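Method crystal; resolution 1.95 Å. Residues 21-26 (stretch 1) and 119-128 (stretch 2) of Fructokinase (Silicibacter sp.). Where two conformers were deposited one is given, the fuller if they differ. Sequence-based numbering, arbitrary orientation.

Stretch 1, residues 21-26: GRQLVA
Stretch 2 (119-128) EVGPECRVAI

How does the contact begin? Gly-21, at phi/psi 89/-162, a positive phi that favours glycine, leads into Arg-22 (-93/144), whose chain (chi1 t, chi2 t, chi3 m) extends to the type I turn Gly-121 to Cys-124. Arg-22 NE donates to Cys-124 O (2.9 Å), and NH2 makes a weak bond to Gly-121 O (2.9 Å), which also accepts from Cys-124 N (3.0 Å). A long side chain with several donors suits these carbonyls; Val-120 CG1 lies over one guanidinium face, 3.7 Å from NE.

What sets the register? Strands 23-26 and 126-128 run parallel, axes 20° apart, pairing Gln-23 with Val-126, Leu-24 with Ala-127 and Val-25 with Ile-128 (phi about -95 to -137, psi 108 to 142). Gln-23 N donates to Arg-125 O (3.0 Å), and Gln-23 O accepts from Ala-127 N (2.9 Å). Gln-23 (m, t) also joins Arg-125 through one water, 3.2 Å from Gln-23 NE2, 3.1 Å from Arg-125 NE and 2.7 Å from Arg-125 O.

How do the faces pack? Leu-24 (m, t) brings CD2 to 3.7 Å from Ala-127 CB, a small buried methyl beside it on the same face of the sheet. On the face of Gln-23, Val-25 (t) sets CG2 3.8 Å from CG1 of Val-126 (t), beside Ile-128 (m, t), apolar side chains that suit burial. Val-25 N donates a nearly straight hydrogen bond to Ala-127 O (2.8 Å, 175°), continuing the ladder.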

# COMPACT_ATOMS: atom_id res chain seq x y z
N GLY A 21 9.51 1.32 20.45
CA GLY A 21 8.28 0.86 19.83
C GLY A 21 8.56 0.27 18.48
O GLY A 21 9.67 -0.05 18.13
N ARG A 22 7.51 0.18 17.69
CA ARG A 22 7.61 -0.48 16.41
C ARG A 22 7.91 0.56 15.34
O ARG A 22 7.43 1.70 15.38
CB ARG A 22 6.29 -1.21 16.14
CG ARG A 22 6.29 -1.97 14.87
CD ARG A 22 5.00 -2.73 14.69
NE ARG A 22 4.86 -3.83 15.63
CZ ARG A 22 3.97 -3.88 16.61
NH1 ARG A 22 3.13 -2.88 16.83
NH2 ARG A 22 3.94 -4.94 17.39
N GLN A 23 8.71 0.15 14.37
CA GLN A 23 9.06 1.02 13.22
C GLN A 23 8.19 0.70 12.01
O GLN A 23 7.79 -0.43 11.79
CB GLN A 23 10.56 0.91 12.92
CG GLN A 23 11.40 1.63 14.02
CD GLN A 23 12.90 1.45 13.88
OE1 GLN A 23 13.61 2.42 13.67
NE2 GLN A 23 13.37 0.21 13.97
N LEU A 24 7.84 1.77 11.31
CA LEU A 24 7.02 1.73 10.08
C LEU A 24 7.81 2.09 8.83
O LEU A 24 8.47 3.13 8.72
CB LEU A 24 5.83 2.66 10.21
CG LEU A 24 4.85 2.48 11.40
CD1 LEU A 24 3.60 3.32 11.16
CD2 LEU A 24 4.46 1.07 11.51
N VAL A 25 7.71 1.20 7.88
CA VAL A 25 8.26 1.39 6.55
C VAL A 25 7.15 1.36 5.53
O VAL A 25 6.40 0.39 5.43
CB VAL A 25 9.36 0.32 6.21
CG1 VAL A 25 9.85 0.46 4.75
CG2 VAL A 25 10.53 0.40 7.18
N ALA A 26 7.05 2.46 4.80
CA ALA A 26 6.03 2.63 3.74
C ALA A 26 6.56 2.21 2.38
O ALA A 26 7.66 2.57 1.98
CB ALA A 26 5.53 4.07 3.71
N GLU A 119 -3.43 -9.78 12.36
CA GLU A 119 -2.84 -9.20 13.58
C GLU A 119 -1.34 -8.96 13.43
O GLU A 119 -0.64 -9.85 13.01
CB GLU A 119 -3.04 -10.15 14.74
CG GLU A 119 -2.69 -9.57 16.10
CD GLU A 119 -2.72 -10.61 17.20
OE1 GLU A 119 -1.92 -11.54 17.17
OE2 GLU A 119 -3.55 -10.47 18.12
N VAL A 120 -0.88 -7.77 13.80
CA VAL A 120 0.54 -7.52 14.02
C VAL A 120 0.78 -7.75 15.50
O VAL A 120 0.17 -7.12 16.36
CB VAL A 120 0.94 -6.09 13.67
CG1 VAL A 120 2.41 -5.91 13.83
CG2 VAL A 120 0.47 -5.77 12.24
N GLY A 121 1.68 -8.68 15.77
CA GLY A 121 2.04 -9.07 17.13
C GLY A 121 3.29 -8.45 17.68
O GLY A 121 4.09 -7.84 16.96
N PRO A 122 3.53 -8.65 18.99
CA PRO A 122 4.63 -8.01 19.70
C PRO A 122 6.02 -8.39 19.19
O PRO A 122 6.97 -7.65 19.38
CB PRO A 122 4.41 -8.40 21.17
CG PRO A 122 3.21 -9.28 21.21
CD PRO A 122 2.70 -9.53 19.82
N GLU A 123 6.10 -9.53 18.52
CA GLU A 123 7.38 -10.01 17.95
C GLU A 123 7.80 -9.23 16.70
O GLU A 123 8.96 -9.20 16.30
CB GLU A 123 7.30 -11.50 17.61
CG GLU A 123 6.49 -11.81 16.38
CD GLU A 123 4.99 -11.89 16.60
OE1 GLU A 123 4.47 -11.61 17.72
OE2 GLU A 123 4.33 -12.26 15.61
N CYS A 124 6.82 -8.57 16.09
CA CYS A 124 7.06 -7.73 14.91
C CYS A 124 7.65 -6.39 15.28
O CYS A 124 7.07 -5.59 16.01
CB CYS A 124 5.77 -7.54 14.10
SG CYS A 124 5.94 -6.39 12.68
N ARG A 125 8.82 -6.14 14.71
CA ARG A 125 9.63 -4.96 15.02
C ARG A 125 9.48 -3.89 13.95
O ARG A 125 9.63 -2.72 14.20
CB ARG A 125 11.12 -5.36 15.13
CG ARG A 125 11.42 -6.17 16.38
CD ARG A 125 12.81 -5.87 16.93
NE ARG A 125 13.20 -4.48 16.72
CZ ARG A 125 14.46 -4.11 16.52
NH1 ARG A 125 15.41 -5.04 16.50
NH2 ARG A 125 14.76 -2.83 16.32
N VAL A 126 9.15 -4.33 12.75
CA VAL A 126 8.96 -3.42 11.61
C VAL A 126 7.73 -3.82 10.83
O VAL A 126 7.60 -4.97 10.42
CB VAL A 126 10.17 -3.47 10.67
CG1 VAL A 126 9.94 -2.58 9.41
CG2 VAL A 126 11.44 -3.05 11.45
N ALA A 127 6.84 -2.86 10.64
CA ALA A 127 5.67 -3.02 9.78
C ALA A 127 5.94 -2.28 8.49
O ALA A 127 6.24 -1.07 8.47
CB ALA A 127 4.39 -2.49 10.45
N ILE A 128 5.87 -3.04 7.41
CA ILE A 128 5.98 -2.51 6.07
C ILE A 128 4.55 -2.32 5.63
O ILE A 128 3.82 -3.28 5.39
CB ILE A 128 6.69 -3.43 5.09
CG1 ILE A 128 8.12 -3.70 5.55
CG2 ILE A 128 6.64 -2.83 3.65
CD1 ILE A 128 8.76 -4.75 4.75
O HOH W 1 11.70 -1.90 15.74